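PDB 6GEF: type IV secretion system protein DotB from Yersinia pseudotuberculosis IP 31758, which is an AAA+ ATPase of a type IVb secretion system, presumably coupling ATP hydrolysis to substrate transport. Local coordinates for the interface of chains A and B. Coordinates in Å, arbitrary orientation; residue numbers count along the deposited sequence, not the author numbering. Chains: chain A/B, Type IV secretion system protein DotB.

Contact 1: the interface of chains A and B. Residues chain A 55, 57, 149, 151; chain B 211, 254-256.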
ATOM      1  N   ASP A  55      31.774 -11.201  28.809  1.00 60.03           N
ATOM      2  CA  ASP A  55      31.933 -10.842  27.393  1.00 60.13           C
ATOM      3  C   ASP A  55      33.408 -10.600  27.106  1.00 57.12           C
ATOM      4  O   ASP A  55      34.136 -10.089  27.944  1.00 54.51           O
ATOM      5  CB  ASP A  55      31.138  -9.563  27.017  1.00 61.97           C
ATOM      6  CG  ASP A  55      29.733  -9.542  27.605  1.00 65.37           C
ATOM      7  OD1 ASP A  55      29.610  -9.272  28.821  1.00 63.62           O
ATOM      8  OD2 ASP A  55      28.782  -9.871  26.876  1.00 74.73           O
ATOM      9  N   ILE A  57      35.919  -9.028  23.946  1.00 57.84           N
ATOM     10  CA  ILE A  57      35.923  -8.162  22.790  1.00 55.16           C
ATOM     11  C   ILE A  57      37.275  -8.247  22.129  1.00 53.86           C
ATOM     12  O   ILE A  57      38.293  -7.962  22.758  1.00 52.96           O
ATOM     13  CB  ILE A  57      35.596  -6.681  23.184  1.00 55.87           C
ATOM     14  CG1 ILE A  57      34.360  -6.649  24.079  1.00 57.23           C
ATOM     15  CG2 ILE A  57      35.368  -5.854  21.944  1.00 55.65           C
ATOM     16  CD1 ILE A  57      33.922  -5.248  24.418  1.00 59.55           C
ATOM     17  N   VAL A 149      32.630  -9.845  19.253  1.00 49.90           N
ATOM     18  CA  VAL A 149      32.137  -9.883  20.616  1.00 51.13           C
ATOM     19  C   VAL A 149      31.617 -11.269  20.917  1.00 51.35           C
ATOM     20  O   VAL A 149      30.792 -11.796  20.186  1.00 50.96           O
ATOM     21  CB  VAL A 149      31.019  -8.831  20.826  1.00 49.44           C
ATOM     22  CG1 VAL A 149      30.523  -8.856  22.261  1.00 48.66           C
ATOM     23  CG2 VAL A 149      31.549  -7.429  20.525  1.00 48.35           C
ATOM     24  N   ARG A 151      29.881 -13.651  23.937  1.00 57.40           N
ATOM     25  CA  ARG A 151      29.109 -13.566  25.167  1.00 62.10           C
ATOM     26  C   ARG A 151      28.966 -14.968  25.728  1.00 59.94           C
ATOM     27  O   ARG A 151      28.272 -15.818  25.131  1.00 61.52           O
ATOM     28  CB  ARG A 151      27.721 -12.941  24.899  1.00 64.56           C
ATOM     29  CG  ARG A 151      27.799 -11.446  24.586  1.00 66.96           C
ATOM     30  CD  ARG A 151      26.688 -10.966  23.669  1.00 70.99           C
ATOM     31  NE  ARG A 151      26.695 -11.663  22.376  1.00 76.23           N
ATOM     32  CZ  ARG A 151      25.602 -12.010  21.699  1.00 80.51           C
ATOM     33  NH1 ARG A 151      24.366 -11.753  22.190  1.00 79.77           N
ATOM     34  NH2 ARG A 151      25.751 -12.604  20.508  1.00 79.18           N
TER
ATOM     35  N   HIS B 211      32.279  -0.366  26.552  1.00 53.88           N
ATOM     36  CA  HIS B 211      32.187  -0.534  25.112  1.00 53.98           C
ATOM     37  C   HIS B 211      31.311   0.563  24.521  1.00 51.72           C
ATOM     38  O   HIS B 211      30.150   0.712  24.908  1.00 51.04           O
ATOM     39  CB  HIS B 211      31.602  -1.919  24.795  1.00 54.97           C
ATOM     40  CG  HIS B 211      31.990  -2.448  23.460  1.00 55.44           C
ATOM     41  ND1 HIS B 211      32.965  -1.832  22.688  1.00 59.85           N
ATOM     42  CD2 HIS B 211      31.529  -3.499  22.753  1.00 55.83           C
ATOM     43  CE1 HIS B 211      33.096  -2.525  21.550  1.00 60.19           C
ATOM     44  NE2 HIS B 211      32.238  -3.531  21.562  1.00 57.89           N
ATOM     45  N   ARG B 254      23.633  -7.346  20.442  1.00 71.09           N
ATOM     46  CA  ARG B 254      24.538  -8.498  20.450  1.00 69.22           C
ATOM     47  C   ARG B 254      26.012  -8.115  20.720  1.00 65.41           C
ATOM     48  O   ARG B 254      26.851  -8.982  20.716  1.00 67.00           O
ATOM     49  CB  ARG B 254      24.448  -9.256  19.133  1.00 70.53           C
ATOM     50  CG  ARG B 254      23.126  -9.137  18.406  1.00 70.99           C
ATOM     51  CD  ARG B 254      22.136 -10.232  18.759  1.00 73.53           C
ATOM     52  NE  ARG B 254      21.750 -11.030  17.594  1.00 74.84           N
ATOM     53  CZ  ARG B 254      21.681 -12.377  17.613  1.00 81.81           C
ATOM     54  NH1 ARG B 254      21.944 -13.072  18.754  1.00 80.60           N
ATOM     55  NH2 ARG B 254      21.370 -13.027  16.497  1.00 82.15           N
ATOM     56  N   ARG B 255      26.306  -6.827  20.941  1.00 60.33           N
ATOM     57  CA  ARG B 255      27.648  -6.336  21.015  1.00 57.33           C
ATOM     58  C   ARG B 255      28.012  -5.758  22.366  1.00 55.67           C
ATOM     59  O   ARG B 255      28.989  -5.005  22.500  1.00 51.77           O
ATOM     60  CB  ARG B 255      27.923  -5.289  19.896  1.00 54.97           C
ATOM     61  CG  ARG B 255      27.648  -5.788  18.508  1.00 54.56           C
ATOM     62  CD  ARG B 255      28.693  -5.355  17.541  1.00 56.78           C
ATOM     63  NE  ARG B 255      28.608  -4.060  17.015  1.00 57.30           N
ATOM     64  CZ  ARG B 255      29.603  -3.184  16.848  1.00 58.04           C
ATOM     65  NH1 ARG B 255      30.799  -3.492  17.162  1.00 58.87           N
ATOM     66  NH2 ARG B 255      29.364  -1.956  16.351  1.00 61.22           N
ATOM     67  N   THR B 256      27.233  -6.079  23.391  1.00 57.30           N
ATOM     68  CA  THR B 256      27.536  -5.627  24.758  1.00 57.72           C
ATOM     69  C   THR B 256      28.028  -4.192  24.839  1.00 53.85           C
ATOM     70  O   THR B 256      29.056  -3.926  25.353  1.00 50.71           O
ATOM     71  CB  THR B 256      28.596  -6.597  25.379  1.00 63.22           C
ATOM     72  OG1 THR B 256      28.833  -6.269  26.737  1.00 66.02           O
ATOM     73  CG2 THR B 256      29.946  -6.523  24.748  1.00 63.55           C
TER

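Contact 2: the interface of chains A and B. Residues chain A 134, 136, 138, 147, 149; chain B 211, 234, 255.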
ATOM      1  N   ASN A 134      29.253 -12.458  17.816  1.00 52.15           N
ATOM      2  CA  ASN A 134      28.884 -11.476  16.815  1.00 51.70           C
ATOM      3  C   ASN A 134      30.132 -10.876  16.199  1.00 52.51           C
ATOM      4  O   ASN A 134      31.013 -10.432  16.916  1.00 54.36           O
ATOM      5  CB  ASN A 134      28.036 -10.367  17.455  1.00 52.41           C
ATOM      6  CG  ASN A 134      27.871  -9.177  16.546  1.00 51.46           C
ATOM      7  OD1 ASN A 134      28.569  -8.175  16.698  1.00 51.01           O
ATOM      8  ND2 ASN A 134      26.922  -9.260  15.648  1.00 52.65           N
ATOM      9  N   SER A 136      31.068  -7.868  13.579  1.00 54.60           N
ATOM     10  CA  SER A 136      30.405  -6.666  13.067  1.00 55.86           C
ATOM     11  C   SER A 136      31.419  -5.756  12.407  1.00 56.44           C
ATOM     12  O   SER A 136      32.516  -5.563  12.945  1.00 58.13           O
ATOM     13  CB  SER A 136      29.688  -5.886  14.186  1.00 54.25           C
ATOM     14  OG  SER A 136      28.479  -6.527  14.569  1.00 56.62           O
ATOM     15  N   VAL A 138      33.594  -2.731  11.687  1.00 59.43           N
ATOM     16  CA  VAL A 138      34.024  -1.457  12.245  1.00 56.14           C
ATOM     17  C   VAL A 138      35.008  -0.801  11.281  1.00 59.48           C
ATOM     18  O   VAL A 138      35.441  -1.394  10.280  1.00 61.00           O
ATOM     19  CB  VAL A 138      34.704  -1.641  13.616  1.00 57.98           C
ATOM     20  CG1 VAL A 138      33.702  -2.204  14.621  1.00 60.68           C
ATOM     21  CG2 VAL A 138      35.898  -2.559  13.541  1.00 58.15           C
ATOM     22  N   GLU A 147      35.017  -6.274  14.226  1.00 58.46           N
ATOM     23  CA  GLU A 147      35.015  -6.382  15.702  1.00 60.78           C
ATOM     24  C   GLU A 147      34.277  -7.653  16.080  1.00 58.14           C
ATOM     25  O   GLU A 147      33.189  -7.921  15.560  1.00 60.37           O
ATOM     26  CB  GLU A 147      34.330  -5.163  16.340  1.00 62.56           C
ATOM     27  CG  GLU A 147      35.107  -4.582  17.509  1.00 69.09           C
ATOM     28  CD  GLU A 147      34.342  -4.641  18.800  1.00 75.78           C
ATOM     29  OE1 GLU A 147      33.148  -4.255  18.803  1.00 77.19           O
ATOM     30  OE2 GLU A 147      34.937  -5.042  19.821  1.00 88.15           O
ATOM     31  N   VAL A 149      32.630  -9.845  19.253  1.00 49.90           N
ATOM     32  CA  VAL A 149      32.137  -9.883  20.616  1.00 51.13           C
ATOM     33  C   VAL A 149      31.617 -11.269  20.917  1.00 51.35           C
ATOM     34  O   VAL A 149      30.792 -11.796  20.186  1.00 50.96           O
ATOM     35  CB  VAL A 149      31.019  -8.831  20.826  1.00 49.44           C
ATOM     36  CG1 VAL A 149      30.523  -8.856  22.261  1.00 48.66           C
ATOM     37  CG2 VAL A 149      31.549  -7.429  20.525  1.00 48.35           C
TER
ATOM     38  N   HIS B 211      32.279  -0.366  26.552  1.00 53.88           N
ATOM     39  CA  HIS B 211      32.187  -0.534  25.112  1.00 53.98           C
ATOM     40  C   HIS B 211      31.311   0.563  24.521  1.00 51.72           C
ATOM     41  O   HIS B 211      30.150   0.712  24.908  1.00 51.04           O
ATOM     42  CB  HIS B 211      31.602  -1.919  24.795  1.00 54.97           C
ATOM     43  CG  HIS B 211      31.990  -2.448  23.460  1.00 55.44           C
ATOM     44  ND1 HIS B 211      32.965  -1.832  22.688  1.00 59.85           N
ATOM     45  CD2 HIS B 211      31.529  -3.499  22.753  1.00 55.83           C
ATOM     46  CE1 HIS B 211      33.096  -2.525  21.550  1.00 60.19           C
ATOM     47  NE2 HIS B 211      32.238  -3.531  21.562  1.00 57.89           N
ATOM     48  N   ALA B 234      34.076   1.652  19.112  1.00 60.03           N
ATOM     49  CA  ALA B 234      33.957   1.061  17.797  1.00 61.79           C
ATOM     50  C   ALA B 234      33.009   1.895  16.952  1.00 62.01           C
ATOM     51  O   ALA B 234      31.879   2.145  17.350  1.00 70.96           O
ATOM     52  CB  ALA B 234      33.444  -0.358  17.895  1.00 64.19           C
ATOM     53  N   ARG B 255      26.306  -6.827  20.941  1.00 60.33           N
ATOM     54  CA  ARG B 255      27.648  -6.336  21.015  1.00 57.33           C
ATOM     55  C   ARG B 255      28.012  -5.758  22.366  1.00 55.67           C
ATOM     56  O   ARG B 255      28.989  -5.005  22.500  1.00 51.77           O
ATOM     57  CB  ARG B 255      27.923  -5.289  19.896  1.00 54.97           C
ATOM     58  CG  ARG B 255      27.648  -5.788  18.508  1.00 54.56           C
ATOM     59  CD  ARG B 255      28.693  -5.355  17.541  1.00 56.78           C
ATOM     60  NE  ARG B 255      28.608  -4.060  17.015  1.00 57.30           N
ATOM     61  CZ  ARG B 255      29.603  -3.184  16.848  1.00 58.04           C
ATOM     62  NH1 ARG B 255      30.799  -3.492  17.162  1.00 58.87           N
ATOM     63  NH2 ARG B 255      29.364  -1.956  16.351  1.00 61.22           N
TER

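Contact 1: the interface of chains A and B
The methyl CD1 of A:Ile57 sits over one face of the B:His211 imidazole, offset toward the rim and 3.6 Å from the ring centroid, a CH-pi contact. At the edge of that ring, in its plane, lies the backbone carbonyl O of B:Thr256, a neighbour from the same subunit, 3.6 Å from B:His211 CD2. The second flat group is the A:Arg151 guanidinium, and what covers one of its faces is the carbonyl O of B:Arg254, off-centre. Although A:Arg151 NE comes within 3.2 Å of B:Arg254 O, its N-H points away, so the carbonyl meets the pi face of the cation without a hydrogen bond; any attraction there would be electrostatic. The two guanidinium groups stand nearly square to each other, 86° between their planes. A:Arg151 NH2 and B:Arg254 NH1 lie 4.2 Å apart, where their like charges may weaken the contact somewhat.

Between these two flat groups B:Thr256 pushes into chain A, losing more surface to the partner than any other residue of the patch. Its OG1 is anti to the backbone N (chi1 -175°), which puts the hydroxyl toward A:Asp55 and turns the methyl CG2 to A:Val149. The A:Asp55 side chain comes from the opposite direction, its carboxylate beside OG1 and CB of the threonine, but OG1 is 3.6 Å from A:Asp55 OD2, so this is a van der Waals meeting of polar groups.

A:Val149 rests both methyls against the loop B:254-256, CG2 by the B:Arg255 backbone and CG1 toward the threonine. The loop connects B:helix 245-253 to B:strand 259-264, which has the sequence and position of the Walker B strand, so chain A probably packs near the partner's ATP site. A:Val149 CG1 lies 3.5 Å from the B:Thr256 methyl CG2.

Contact 2: the interface of chains A and B
A:Glu147 takes on B:Arg255 and B:His211 together, in a mostly polar subunit-subunit interface that joins two copies of the deposited six-chain assembly, probably neighbours in the hexamer typical of this ATPase family. One carboxylate oxygen serves both partners. A:Glu147 OE1 makes a salt bridge to B:Arg255 NH1 at 3.0 Å, but the N-H does not point along that line and the planes are 62° apart, so charge does the holding. The same OE1 lies in plane at the edge of the imidazole and accepts a weak, bent hydrogen bond from B:His211 NE2, also 3.0 Å. Carboxylate and ring are turned 75° against each other.

B:Arg255 reaches the glutamate through bends at chi2 and chi3 (-81° for the latter), passing across A:Asn134 and A:Ser136. The serine CB lies over one guanidinium face, toward its rim, 3.4 Å above the plane. A:Ser136 OG donates to A:Asn134 OD1 at 2.7 Å, in the amide plane and on a lone pair, which joins the two polar groups alongside the aliphatic part of B:Arg255. At the far end A:Val138 CG1 touches the B:Ala234 methyl at 3.8 Å.

On chain A everything comes from the paired strands 128-140 and 143-153; chain B answers with strands 211-216 and 232-237 and the loop after helix 245-253.

Contact 1 and contact 2 are neighbouring stretches of one seam, their C-alpha centres about 6 Å apart. A:Val149, B:His211 and B:Arg255 belong to both; the histidine offers a ring face in contact 1 and its edge in contact 2. Strand 143-153 of chain A runs through both; contact 1 adds strand 55-59 and contact 2 adds strand 128-140. The interface is not an exact two-fold, which is compatible with a head-to-tail ring of six. Movement of the loop before the Walker B strand could therefore be felt by the adjacent subunit.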